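Local coordinates for Non-reducing end beta-L-arabinofuranosidase (Bacteroides thetaiotaomicron, PDB 5MQO), which probably hydrolyses glycosidic bonds in complex plant pectin, as a gut bacterial glycoside hydrolase of family GH127 linked to aceric acidase activity, at residues A[23-27]-A[203-207]; A[214-218]-A[251-255]; A[343-347]-A[443-447]; A[278-284]-A[359-364]. All blocks are in the same frame, centred on the assembly; numbering follows the deposited sequence.

Contact 1: residues A[23-27]-A[203-207]; sequences NGLTD and VHHRA
The irregular segment 23-27, near the N-terminus, crosses the end of helix 192-208 at residues 203-207. G24 is extended (phi/psi -71/162), L25 is helical (-45/-44) and T26 is extended again (-129/129), which makes the bend that receives R206. N23 lies over R206 (CA-CA 5.9 Å) and L25 over V203 (CA-CA 6.5 Å). R206 has the largest covered area, 125 Å² of the 287 Å² buried in all. Its chi1 is m, and chi2 and chi3 are t, so the side chain runs nearly straight into the bend. There R206 NH1 makes a weak hydrogen bond to G24 O at 2.8 Å. D27 (chi1 t) places its CB over one guanidinium face, 3.6 Å from R206 NH2. D27 OD2 is 4.2 Å from R206 NH2 but well out of plane, so only charge attraction acts; D27 OD1 bonds to S29. L25 (chi1 t, chi2 p) points its CB away, yet L25 CD1 meets V203 CG2 at 4.0 Å. E250 of helix 243-255 forms a salt bridge with R206 and accepts the backbone NH of D27. The buried arginine's charge is thus balanced by E250, while its NH1 also makes a weak hydrogen bond to the carbonyl of G24.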
loop_
_atom_site.group_PDB
_atom_site.type_symbol
_atom_site.label_atom_id
_atom_site.label_comp_id
_atom_site.label_asym_id
_atom_site.label_seq_id
_atom_site.Cartn_x
_atom_site.Cartn_y
_atom_site.Cartn_z
ATOM N N ASN A 23 8.437 -8.569 17.759
ATOM C CA ASN A 23 7.065 -8.084 17.988
ATOM C C ASN A 23 6.332 -7.237 16.892
ATOM O O ASN A 23 5.260 -6.640 17.160
ATOM C CB ASN A 23 7.130 -7.267 19.289
ATOM C CG ASN A 23 5.785 -7.110 19.941
ATOM O OD1 ASN A 23 4.989 -8.053 19.963
ATOM N ND2 ASN A 23 5.510 -5.909 20.451
ATOM N N GLY A 24 6.884 -7.172 15.686
ATOM C CA GLY A 24 6.300 -6.339 14.618
ATOM C C GLY A 24 4.976 -6.834 14.026
ATOM O O GLY A 24 4.615 -7.994 14.205
ATOM N N LEU A 25 4.247 -5.937 13.351
ATOM C CA LEU A 25 3.093 -6.287 12.491
ATOM C C LEU A 25 3.402 -7.477 11.608
ATOM O O LEU A 25 2.556 -8.373 11.454
ATOM C CB LEU A 25 2.707 -5.108 11.589
ATOM C CG LEU A 25 1.511 -5.193 10.628
ATOM C CD1 LEU A 25 0.231 -5.528 11.384
ATOM C CD2 LEU A 25 1.359 -3.863 9.905
ATOM N N THR A 26 4.597 -7.472 11.013
ATOM C CA THR A 26 5.204 -8.703 10.499
ATOM C C THR A 26 6.639 -8.918 10.977
ATOM O O THR A 26 7.523 -8.081 10.798
ATOM C CB THR A 26 5.119 -8.838 8.956
ATOM O OG1 THR A 26 5.457 -7.601 8.332
ATOM C CG2 THR A 26 3.697 -9.211 8.566
ATOM N N ASP A 27 6.858 -10.112 11.500
ATOM C CA ASP A 27 8.032 -10.420 12.228
ATOM C C ASP A 27 8.969 -11.377 11.498
ATOM O O ASP A 27 8.942 -12.581 11.748
ATOM C CB ASP A 27 7.570 -11.021 13.533
ATOM C CG ASP A 27 8.681 -11.244 14.480
ATOM O OD1 ASP A 27 9.748 -10.624 14.291
ATOM O OD2 ASP A 27 8.463 -12.040 15.418
ATOM N N VAL A 203 -1.926 -10.132 15.633
ATOM C CA VAL A 203 -1.860 -8.701 15.879
ATOM C C VAL A 203 -2.366 -8.361 17.286
ATOM O O VAL A 203 -1.777 -7.520 17.970
ATOM C CB VAL A 203 -2.655 -7.933 14.807
ATOM C CG1 VAL A 203 -2.777 -6.455 15.154
ATOM C CG2 VAL A 203 -1.993 -8.101 13.440
ATOM N N HIS A 204 -3.441 -9.013 17.713
ATOM C CA HIS A 204 -3.938 -8.772 19.045
ATOM C C HIS A 204 -2.915 -9.191 20.108
ATOM O O HIS A 204 -2.673 -8.451 21.056
ATOM C CB HIS A 204 -5.255 -9.493 19.288
ATOM C CG HIS A 204 -5.765 -9.314 20.677
ATOM N ND1 HIS A 204 -5.563 -10.251 21.669
ATOM C CD2 HIS A 204 -6.412 -8.278 21.253
ATOM C CE1 HIS A 204 -6.089 -9.805 22.796
ATOM N NE2 HIS A 204 -6.613 -8.612 22.570
ATOM N N HIS A 205 -2.332 -10.374 19.930
ATOM C CA HIS A 205 -1.281 -10.905 20.821
ATOM C C HIS A 205 -0.110 -9.953 20.959
ATOM O O HIS A 205 0.351 -9.668 22.050
ATOM C CB HIS A 205 -0.767 -12.232 20.280
ATOM C CG HIS A 205 0.288 -12.874 21.126
ATOM N ND1 HIS A 205 0.155 -13.039 22.490
ATOM C CD2 HIS A 205 1.475 -13.438 20.795
ATOM C CE1 HIS A 205 1.223 -13.657 22.964
ATOM N NE2 HIS A 205 2.037 -13.913 21.958
ATOM N N ARG A 206 0.350 -9.456 19.827
ATOM C CA ARG A 206 1.495 -8.576 19.760
ATOM C C ARG A 206 1.257 -7.214 20.417
ATOM O O ARG A 206 2.195 -6.617 20.925
ATOM C CB ARG A 206 1.929 -8.448 18.295
ATOM C CG ARG A 206 2.504 -9.771 17.772
ATOM C CD ARG A 206 3.070 -9.680 16.362
ATOM N NE ARG A 206 3.639 -10.962 15.929
ATOM C CZ ARG A 206 3.857 -11.334 14.665
ATOM N NH1 ARG A 206 3.557 -10.542 13.642
ATOM N NH2 ARG A 206 4.369 -12.528 14.416
ATOM N N ALA A 207 0.006 -6.749 20.422
ATOM C CA ALA A 207 -0.365 -5.438 20.940
ATOM C C ALA A 207 -0.688 -5.426 22.421
ATOM O O ALA A 207 -0.339 -4.460 23.093
ATOM C CB ALA A 207 -1.558 -4.899 20.170
#

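Contact 2: residues A[214-218]-A[251-255]; sequences FDAAV and MYRAT
M251 reaches unusually close to the neighbouring helix: its CE lies 3.2 Å from A217 CB, a tight contact for two methyl groups. The segments 214-218 and 251-255 are both helical. Their local axes pass 11.9 Å apart with a signed crossing angle of -121°. V218 and M251 have the nearest CA atoms, at 7.5 Å. M251 has an off-rotamer chi1 of -92°, then chi2 m and chi3 t, so that its methyl touches both F214 and A217. M251 CE is 3.9 Å from F214 CE1 and 3.8 Å from V218 N. M251 SD sits 5.0 Å from the centroid of the F214 ring, an oblique Met-aromatic contact. F214 has chi1 t, so its ring reaches the second helix. F214 CZ touches A254 CB at 4.0 Å and T255 CG2 at 3.8 Å. V218, also chi1 t, brings CG2 to 4.1 Å from T255 CG2. T255 has chi1 p and turns its hydroxyl back to its own helix, where T255 OG1 bonds to M251 O at 2.7 Å. Beyond the pair, F214 stacks on H205 and M251 touches I202, both on helix 192-208. This is apolar helix-helix packing within the helical GH127 catalytic domain, consistent with the all-helical barrel of the six-hairpin clan.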
loop_
_atom_site.group_PDB
_atom_site.type_symbol
_atom_site.label_atom_id
_atom_site.label_comp_id
_atom_site.label_asym_id
_atom_site.label_seq_id
_atom_site.Cartn_x
_atom_site.Cartn_y
_atom_site.Cartn_z
ATOM N N PHE A 214 -5.361 -15.095 20.382
ATOM C CA PHE A 214 -4.297 -15.897 19.766
ATOM C C PHE A 214 -4.575 -17.400 19.766
ATOM O O PHE A 214 -4.416 -18.072 18.740
ATOM C CB PHE A 214 -2.982 -15.637 20.483
ATOM C CG PHE A 214 -1.790 -16.225 19.795
ATOM C CD1 PHE A 214 -1.471 -15.850 18.504
ATOM C CD2 PHE A 214 -0.980 -17.152 20.442
ATOM C CE1 PHE A 214 -0.370 -16.367 17.868
ATOM C CE2 PHE A 214 0.128 -17.682 19.806
ATOM C CZ PHE A 214 0.440 -17.281 18.515
ATOM N N ASP A 215 -5.000 -17.921 20.917
ATOM C CA ASP A 215 -5.340 -19.345 21.045
ATOM C C ASP A 215 -6.501 -19.709 20.124
ATOM O O ASP A 215 -6.482 -20.762 19.519
ATOM C CB ASP A 215 -5.600 -19.742 22.517
ATOM C CG ASP A 215 -4.306 -19.707 23.388
ATOM O OD1 ASP A 215 -3.226 -20.148 22.931
ATOM O OD2 ASP A 215 -4.366 -19.255 24.544
ATOM N N ALA A 216 -7.469 -18.815 19.965
ATOM C CA ALA A 216 -8.516 -18.988 18.931
ATOM C C ALA A 216 -7.936 -19.084 17.526
ATOM O O ALA A 216 -8.370 -19.898 16.731
ATOM C CB ALA A 216 -9.563 -17.877 18.983
ATOM N N ALA A 217 -6.940 -18.271 17.241
ATOM C CA ALA A 217 -6.251 -18.319 15.957
ATOM C C ALA A 217 -5.391 -19.609 15.713
ATOM O O ALA A 217 -5.509 -20.224 14.624
ATOM C CB ALA A 217 -5.411 -17.054 15.799
ATOM N N VAL A 218 -4.553 -20.005 16.694
ATOM C CA VAL A 218 -3.746 -21.249 16.591
ATOM C C VAL A 218 -4.643 -22.479 16.267
ATOM O O VAL A 218 -4.267 -23.359 15.477
ATOM C CB VAL A 218 -2.927 -21.561 17.903
ATOM C CG1 VAL A 218 -2.207 -22.924 17.849
ATOM C CG2 VAL A 218 -1.916 -20.472 18.203
ATOM N N MET A 251 1.796 -17.157 11.174
ATOM C CA MET A 251 1.568 -18.057 12.295
ATOM C C MET A 251 2.747 -18.931 12.599
ATOM O O MET A 251 3.004 -19.203 13.777
ATOM C CB MET A 251 0.349 -18.923 12.081
ATOM C CG MET A 251 -0.883 -18.283 12.674
ATOM S SD MET A 251 -0.879 -18.484 14.460
ATOM C CE MET A 251 -2.394 -17.609 14.760
ATOM N N TYR A 252 3.465 -19.372 11.567
ATOM C CA TYR A 252 4.732 -20.098 11.794
ATOM C C TYR A 252 5.720 -19.200 12.517
ATOM O O TYR A 252 6.267 -19.573 13.537
ATOM C CB TYR A 252 5.339 -20.589 10.491
ATOM C CG TYR A 252 6.790 -20.995 10.570
ATOM C CD1 TYR A 252 7.189 -22.172 11.216
ATOM C CD2 TYR A 252 7.768 -20.218 9.960
ATOM C CE1 TYR A 252 8.534 -22.549 11.263
ATOM C CE2 TYR A 252 9.111 -20.578 9.998
ATOM C CZ TYR A 252 9.500 -21.740 10.651
ATOM O OH TYR A 252 10.846 -22.051 10.645
ATOM N N ARG A 253 5.901 -17.997 11.992
ATOM C CA ARG A 253 6.632 -16.946 12.691
ATOM C C ARG A 253 6.248 -16.762 14.141
ATOM O O ARG A 253 7.129 -16.596 14.970
ATOM C CB ARG A 253 6.489 -15.601 11.971
ATOM C CG ARG A 253 7.375 -15.535 10.730
ATOM C CD ARG A 253 6.979 -14.431 9.803
ATOM N NE ARG A 253 7.721 -14.533 8.563
ATOM C CZ ARG A 253 7.475 -13.769 7.500
ATOM N NH1 ARG A 253 6.528 -12.836 7.552
ATOM N NH2 ARG A 253 8.190 -13.921 6.385
ATOM N N ALA A 254 4.956 -16.789 14.439
ATOM C CA ALA A 254 4.479 -16.592 15.802
ATOM C C ALA A 254 4.525 -17.818 16.725
ATOM O O ALA A 254 4.477 -17.645 17.938
ATOM C CB ALA A 254 3.080 -16.031 15.787
ATOM N N THR A 255 4.594 -19.033 16.181
ATOM C CA THR A 255 4.527 -20.252 17.005
ATOM C C THR A 255 5.719 -21.189 16.907
ATOM O O THR A 255 5.905 -21.998 17.798
ATOM C CB THR A 255 3.309 -21.105 16.623
ATOM O OG1 THR A 255 3.378 -21.451 15.227
ATOM C CG2 THR A 255 2.001 -20.371 16.930
#

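Contact 3: residues A[343-347]-A[443-447]; sequences ALYDG and LRWPK
Two surface loops meet here, with Y345 opposite R444 (CA-CA 8.3 Å). In 343-347 the chain turns a corner at Y345 and D346, just after a classic beta bulge in which A343 and L344 both face S366. The segment 443-447 has no regular structure. L443 and R444 are extended, and W445 has a positive phi of 79°.

The charged contact is a salt bridge. D346 has chi1 m, and its OD2 accepts R444 NH1 at 3.0 Å. A weak bond joins R444 NH1 to D346 OD1 at 3.2 Å. R444 has chi1 m, chi2 t and chi3 m, which fold its guanidinium back over Y345 CD2.

Two further hydrogen bonds involve Y345. R444 NH2 donates to Y345 O at 3.0 Å. K447 NZ donates to Y345 OH at 2.8 Å, to W445 O at 3.0 Å and to T430.

The apolar contacts use the same ring, whose chi1 is m. L443 CD2 stands over one face of Y345, 3.9 Å from its centroid, as a CH-pi contact. L443 CB lies 3.8 Å from Y345 CE2, and W445 CD1 is 4.3 Å from Y345 CE2. H379 meets the ring edge-to-face.

The chemistry implies a divided role for Y345: its ring packs against L443 and W445 and beside the R444 guanidinium, while its hydroxyl and carbonyl each accept a hydrogen bond from a basic side chain.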
loop_
_atom_site.group_PDB
_atom_site.type_symbol
_atom_site.label_atom_id
_atom_site.label_comp_id
_atom_site.label_asym_id
_atom_site.label_seq_id
_atom_site.Cartn_x
_atom_site.Cartn_y
_atom_site.Cartn_z
ATOM N N ALA A 343 -5.581 -2.650 -14.698
ATOM C CA ALA A 343 -6.074 -1.833 -15.784
ATOM C C ALA A 343 -7.419 -2.227 -16.362
ATOM O O ALA A 343 -8.013 -1.422 -17.082
ATOM C CB ALA A 343 -5.077 -1.940 -16.913
ATOM N N LEU A 344 -7.862 -3.473 -16.143
ATOM C CA LEU A 344 -9.029 -4.027 -16.866
ATOM C C LEU A 344 -10.079 -4.405 -15.872
ATOM O O LEU A 344 -9.812 -5.154 -14.945
ATOM C CB LEU A 344 -8.680 -5.262 -17.703
ATOM C CG LEU A 344 -7.448 -5.213 -18.615
ATOM C CD1 LEU A 344 -7.043 -6.614 -19.028
ATOM C CD2 LEU A 344 -7.638 -4.349 -19.847
ATOM N N TYR A 345 -11.270 -3.861 -16.074
ATOM C CA TYR A 345 -12.492 -4.374 -15.454
ATOM C C TYR A 345 -12.711 -5.806 -15.979
ATOM O O TYR A 345 -12.910 -6.725 -15.191
ATOM C CB TYR A 345 -13.709 -3.473 -15.805
ATOM C CG TYR A 345 -13.802 -2.139 -15.033
ATOM C CD1 TYR A 345 -12.830 -1.135 -15.159
ATOM C CD2 TYR A 345 -14.889 -1.877 -14.189
ATOM C CE1 TYR A 345 -12.934 0.058 -14.447
ATOM C CE2 TYR A 345 -14.995 -0.687 -13.495
ATOM C CZ TYR A 345 -14.020 0.275 -13.623
ATOM O OH TYR A 345 -14.139 1.443 -12.924
ATOM N N ASP A 346 -12.676 -5.983 -17.300
ATOM C CA ASP A 346 -12.861 -7.282 -17.938
ATOM C C ASP A 346 -11.916 -7.381 -19.110
ATOM O O ASP A 346 -11.615 -6.379 -19.711
ATOM C CB ASP A 346 -14.276 -7.432 -18.505
ATOM C CG ASP A 346 -15.377 -7.238 -17.469
ATOM O OD1 ASP A 346 -15.545 -8.030 -16.502
ATOM O OD2 ASP A 346 -16.135 -6.288 -17.671
ATOM N N GLY A 347 -11.476 -8.572 -19.478
ATOM C CA GLY A 347 -10.667 -8.730 -20.681
ATOM C C GLY A 347 -10.280 -10.175 -20.946
ATOM O O GLY A 347 -10.885 -11.115 -20.393
ATOM N N LEU A 443 -19.389 2.702 -15.768
ATOM C CA LEU A 443 -18.577 1.600 -15.263
ATOM C C LEU A 443 -19.169 1.089 -13.958
ATOM O O LEU A 443 -19.819 1.852 -13.244
ATOM C CB LEU A 443 -17.125 2.053 -15.040
ATOM C CG LEU A 443 -16.314 2.353 -16.332
ATOM C CD1 LEU A 443 -15.115 3.258 -16.054
ATOM C CD2 LEU A 443 -15.852 1.088 -17.058
ATOM N N ARG A 444 -18.959 -0.197 -13.665
ATOM C CA ARG A 444 -19.254 -0.784 -12.359
ATOM C C ARG A 444 -18.604 0.019 -11.238
ATOM O O ARG A 444 -17.506 0.537 -11.391
ATOM C CB ARG A 444 -18.676 -2.207 -12.226
ATOM C CG ARG A 444 -19.164 -3.292 -13.189
ATOM C CD ARG A 444 -18.799 -4.691 -12.695
ATOM N NE ARG A 444 -17.369 -5.007 -12.814
ATOM C CZ ARG A 444 -16.761 -5.587 -13.857
ATOM N NH1 ARG A 444 -17.434 -5.938 -14.950
ATOM N NH2 ARG A 444 -15.450 -5.810 -13.809
ATOM N N TRP A 445 -19.266 0.056 -10.087
ATOM C CA TRP A 445 -18.732 0.629 -8.837
ATOM C C TRP A 445 -18.831 2.152 -8.827
ATOM O O TRP A 445 -18.525 2.806 -9.826
ATOM C CB TRP A 445 -17.297 0.134 -8.479
ATOM C CG TRP A 445 -17.162 -1.318 -8.693
ATOM C CD1 TRP A 445 -16.322 -1.944 -9.567
ATOM C CD2 TRP A 445 -17.964 -2.341 -8.098
ATOM N NE1 TRP A 445 -16.521 -3.309 -9.528
ATOM C CE2 TRP A 445 -17.528 -3.581 -8.638
ATOM C CE3 TRP A 445 -19.012 -2.339 -7.156
ATOM C CZ2 TRP A 445 -18.103 -4.812 -8.267
ATOM C CZ3 TRP A 445 -19.591 -3.569 -6.783
ATOM C CH2 TRP A 445 -19.131 -4.786 -7.342
ATOM N N PRO A 446 -19.281 2.719 -7.687
ATOM C CA PRO A 446 -19.446 4.173 -7.621
ATOM C C PRO A 446 -18.135 4.941 -7.842
ATOM O O PRO A 446 -17.037 4.418 -7.585
ATOM C CB PRO A 446 -19.999 4.402 -6.206
ATOM C CG PRO A 446 -19.564 3.206 -5.420
ATOM C CD PRO A 446 -19.574 2.066 -6.391
ATOM N N LYS A 447 -18.269 6.163 -8.342
ATOM C CA LYS A 447 -17.123 7.012 -8.616
ATOM C C LYS A 447 -17.094 8.244 -7.724
ATOM O O LYS A 447 -16.315 9.166 -7.946
ATOM C CB LYS A 447 -17.095 7.359 -10.106
ATOM C CG LYS A 447 -16.959 6.145 -11.029
ATOM C CD LYS A 447 -15.613 5.446 -10.870
ATOM C CE LYS A 447 -15.400 4.303 -11.856
ATOM N NZ LYS A 447 -15.997 2.995 -11.457
#

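Contact 4: residues A[278-284]-A[359-364]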
loop_
_atom_site.group_PDB
_atom_site.type_symbol
_atom_site.label_atom_id
_atom_site.label_comp_id
_atom_site.label_asym_id
_atom_site.label_seq_id
_atom_site.Cartn_x
_atom_site.Cartn_y
_atom_site.Cartn_z
ATOM N N THR A 278 -6.461 -20.923 -14.281
ATOM C CA THR A 278 -6.686 -19.764 -15.085
ATOM C C THR A 278 -5.629 -18.723 -14.802
ATOM O O THR A 278 -5.112 -18.645 -13.699
ATOM C CB THR A 278 -8.106 -19.201 -14.841
ATOM O OG1 THR A 278 -8.379 -19.114 -13.449
ATOM C CG2 THR A 278 -9.162 -20.107 -15.456
ATOM N N ASP A 279 -5.281 -17.940 -15.821
ATOM C CA ASP A 279 -4.442 -16.760 -15.626
ATOM C C ASP A 279 -5.071 -15.866 -14.541
ATOM O O ASP A 279 -4.410 -15.352 -13.671
ATOM C CB ASP A 279 -4.296 -15.980 -16.947
ATOM C CG ASP A 279 -3.522 -16.748 -18.021
ATOM O OD1 ASP A 279 -2.879 -17.784 -17.673
ATOM O OD2 ASP A 279 -3.570 -16.291 -19.215
ATOM N N ASP A 280 -6.379 -15.734 -14.602
ATOM C CA ASP A 280 -7.142 -14.897 -13.704
ATOM C C ASP A 280 -6.940 -15.272 -12.250
ATOM O O ASP A 280 -6.844 -14.384 -11.417
ATOM C CB ASP A 280 -8.622 -14.956 -14.083
ATOM C CG ASP A 280 -9.404 -13.811 -13.536
ATOM O OD1 ASP A 280 -8.933 -12.632 -13.547
ATOM O OD2 ASP A 280 -10.538 -14.082 -13.129
ATOM N N ASN A 281 -6.823 -16.570 -11.951
ATOM C CA ASN A 281 -6.395 -17.026 -10.608
ATOM C C ASN A 281 -4.896 -17.412 -10.508
ATOM O O ASN A 281 -4.507 -18.161 -9.592
ATOM C CB ASN A 281 -7.295 -18.157 -10.095
ATOM C CG ASN A 281 -7.033 -18.490 -8.623
ATOM O OD1 ASN A 281 -6.887 -17.597 -7.762
ATOM N ND2 ASN A 281 -6.933 -19.798 -8.329
ATOM N N GLN A 282 -4.058 -16.857 -11.395
ATOM C CA GLN A 282 -2.614 -17.139 -11.455
ATOM C C GLN A 282 -2.293 -18.644 -11.251
ATOM O O GLN A 282 -1.343 -18.984 -10.527
ATOM C CB GLN A 282 -1.848 -16.312 -10.412
ATOM C CG GLN A 282 -2.072 -14.814 -10.423
ATOM C CD GLN A 282 -3.472 -14.369 -10.018
ATOM O OE1 GLN A 282 -4.050 -14.874 -9.053
ATOM N NE2 GLN A 282 -4.035 -13.421 -10.775
ATOM N N ASP A 283 -3.095 -19.539 -11.842
ATOM C CA ASP A 283 -2.903 -20.975 -11.626
ATOM C C ASP A 283 -3.118 -21.834 -12.881
ATOM O O ASP A 283 -3.455 -23.017 -12.750
ATOM C CB ASP A 283 -3.707 -21.487 -10.374
ATOM C CG ASP A 283 -5.238 -21.656 -10.606
ATOM O OD1 ASP A 283 -5.781 -21.240 -11.659
ATOM O OD2 ASP A 283 -5.918 -22.214 -9.692
ATOM N N ARG A 284 -2.920 -21.250 -14.075
ATOM C CA ARG A 284 -2.949 -22.004 -15.340
ATOM C C ARG A 284 -1.717 -22.905 -15.391
ATOM O O ARG A 284 -1.807 -24.076 -15.769
ATOM C CB ARG A 284 -2.973 -21.092 -16.585
ATOM C CG ARG A 284 -3.288 -21.830 -17.891
ATOM C CD ARG A 284 -2.625 -21.239 -19.135
ATOM N NE ARG A 284 -3.262 -20.002 -19.618
ATOM C CZ ARG A 284 -4.177 -19.906 -20.595
ATOM N NH1 ARG A 284 -4.617 -20.971 -21.226
ATOM N NH2 ARG A 284 -4.674 -18.715 -20.950
ATOM N N SER A 359 -7.549 -21.645 -25.484
ATOM C CA SER A 359 -6.503 -21.157 -24.571
ATOM C C SER A 359 -6.709 -19.721 -24.070
ATOM O O SER A 359 -6.138 -19.352 -23.038
ATOM C CB SER A 359 -5.123 -21.246 -25.231
ATOM O OG SER A 359 -4.717 -22.590 -25.375
ATOM N N ILE A 360 -7.484 -18.913 -24.800
ATOM C CA ILE A 360 -7.749 -17.514 -24.434
ATOM C C ILE A 360 -8.865 -17.429 -23.388
ATOM O O ILE A 360 -10.006 -17.780 -23.652
ATOM C CB ILE A 360 -8.100 -16.663 -25.664
ATOM C CG1 ILE A 360 -6.951 -16.724 -26.674
ATOM C CG2 ILE A 360 -8.378 -15.212 -25.260
ATOM C CD1 ILE A 360 -7.304 -16.177 -28.033
ATOM N N GLN A 361 -8.525 -16.949 -22.195
ATOM C CA GLN A 361 -9.461 -16.946 -21.075
ATOM C C GLN A 361 -9.930 -15.541 -20.760
ATOM O O GLN A 361 -9.252 -14.586 -21.083
ATOM C CB GLN A 361 -8.768 -17.484 -19.844
ATOM C CG GLN A 361 -8.343 -18.944 -19.914
ATOM C CD GLN A 361 -7.465 -19.348 -18.743
ATOM O OE1 GLN A 361 -7.003 -18.503 -17.950
ATOM N NE2 GLN A 361 -7.215 -20.626 -18.638
ATOM N N LYS A 362 -11.084 -15.416 -20.111
ATOM C CA LYS A 362 -11.487 -14.148 -19.477
ATOM C C LYS A 362 -10.674 -13.845 -18.200
ATOM O O LYS A 362 -10.303 -14.751 -17.461
ATOM C CB LYS A 362 -12.997 -14.105 -19.193
ATOM C CG LYS A 362 -13.823 -13.834 -20.449
ATOM C CD LYS A 362 -15.240 -14.374 -20.357
ATOM C CE LYS A 362 -15.998 -13.735 -19.211
ATOM N NZ LYS A 362 -17.125 -14.599 -18.790
ATOM N N VAL A 363 -10.391 -12.554 -17.986
ATOM C CA VAL A 363 -9.840 -12.039 -16.717
ATOM C C VAL A 363 -10.777 -10.952 -16.204
ATOM O O VAL A 363 -11.661 -10.496 -16.918
ATOM C CB VAL A 363 -8.390 -11.508 -16.875
ATOM C CG1 VAL A 363 -7.500 -12.576 -17.479
ATOM C CG2 VAL A 363 -8.313 -10.248 -17.738
ATOM N N HIS A 364 -10.599 -10.533 -14.964
ATOM C CA HIS A 364 -11.386 -9.411 -14.420
ATOM C C HIS A 364 -10.637 -8.742 -13.268
ATOM O O HIS A 364 -9.934 -9.407 -12.536
ATOM C CB HIS A 364 -12.803 -9.860 -13.998
ATOM C CG HIS A 364 -12.843 -10.671 -12.728
ATOM N ND1 HIS A 364 -12.007 -11.745 -12.497
ATOM C CD2 HIS A 364 -13.628 -10.565 -11.625
ATOM C CE1 HIS A 364 -12.274 -12.265 -11.314
ATOM N NE2 HIS A 364 -13.247 -11.564 -10.759
#
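This is a polar contact between a loop and a strand, partly buried in the GH127 catalytic domain. A type I beta turn, D279 to Q282, in the loop between helices 258-270 and 297-314 packs against strand 361-364. That strand pairs antiparallel with 347-349 in a two-stranded sheet. The turn is closed by Q282 N to D279 O at 2.8 Å, and D283 N bonds to T278 O at 2.9 Å. The nearest CA pairs are T278 with Q361 (7.2 Å) and D280 with V363 (5.0 Å). Side chains make the cross-links. Q361 OE1 accepts D279 N at 2.8 Å, while its NE2 bonds to G277 O. D280 points at the strand end: its OD1 accepts H364 N at 3.0 Å, and its OD2 has a weak bond from H364 ND1 at 2.8 Å. H296 meets the H364 ring edge-to-face. R284 is held by a salt bridge within its own loop, with R284 NE 3.0 Å from D279 OD1; D279 OD2 also bonds to S349. Q361 CD lies over one face of the R284 guanidinium, 3.6 Å from NH2. At the guanidinium edge, S359 O accepts both R284 NH1 at 2.9 Å and R284 NH2 at 2.6 Å.

The contacts form two pairs. Contacts 1 and 2 have centres 11 Å apart and touch through the consecutive helices 192-208 and 212-230 and through helix 243-255, whose A254 packs on R206. Contacts 3 and 4 have centres 17 Å apart and share the two-stranded sheet 347-349/361-364, where G347 O lies 2.8 Å from V363 N, a probable hydrogen bond. The pairs do not touch; their centres are 33 to 37 Å apart. Along the chain, contact 1 closes before contact 2 opens; contact 4 then opens before contact 3, and their segments alternate. One pair thus joins the N-terminal segment to the helices, and the other ties loops around a small sheet.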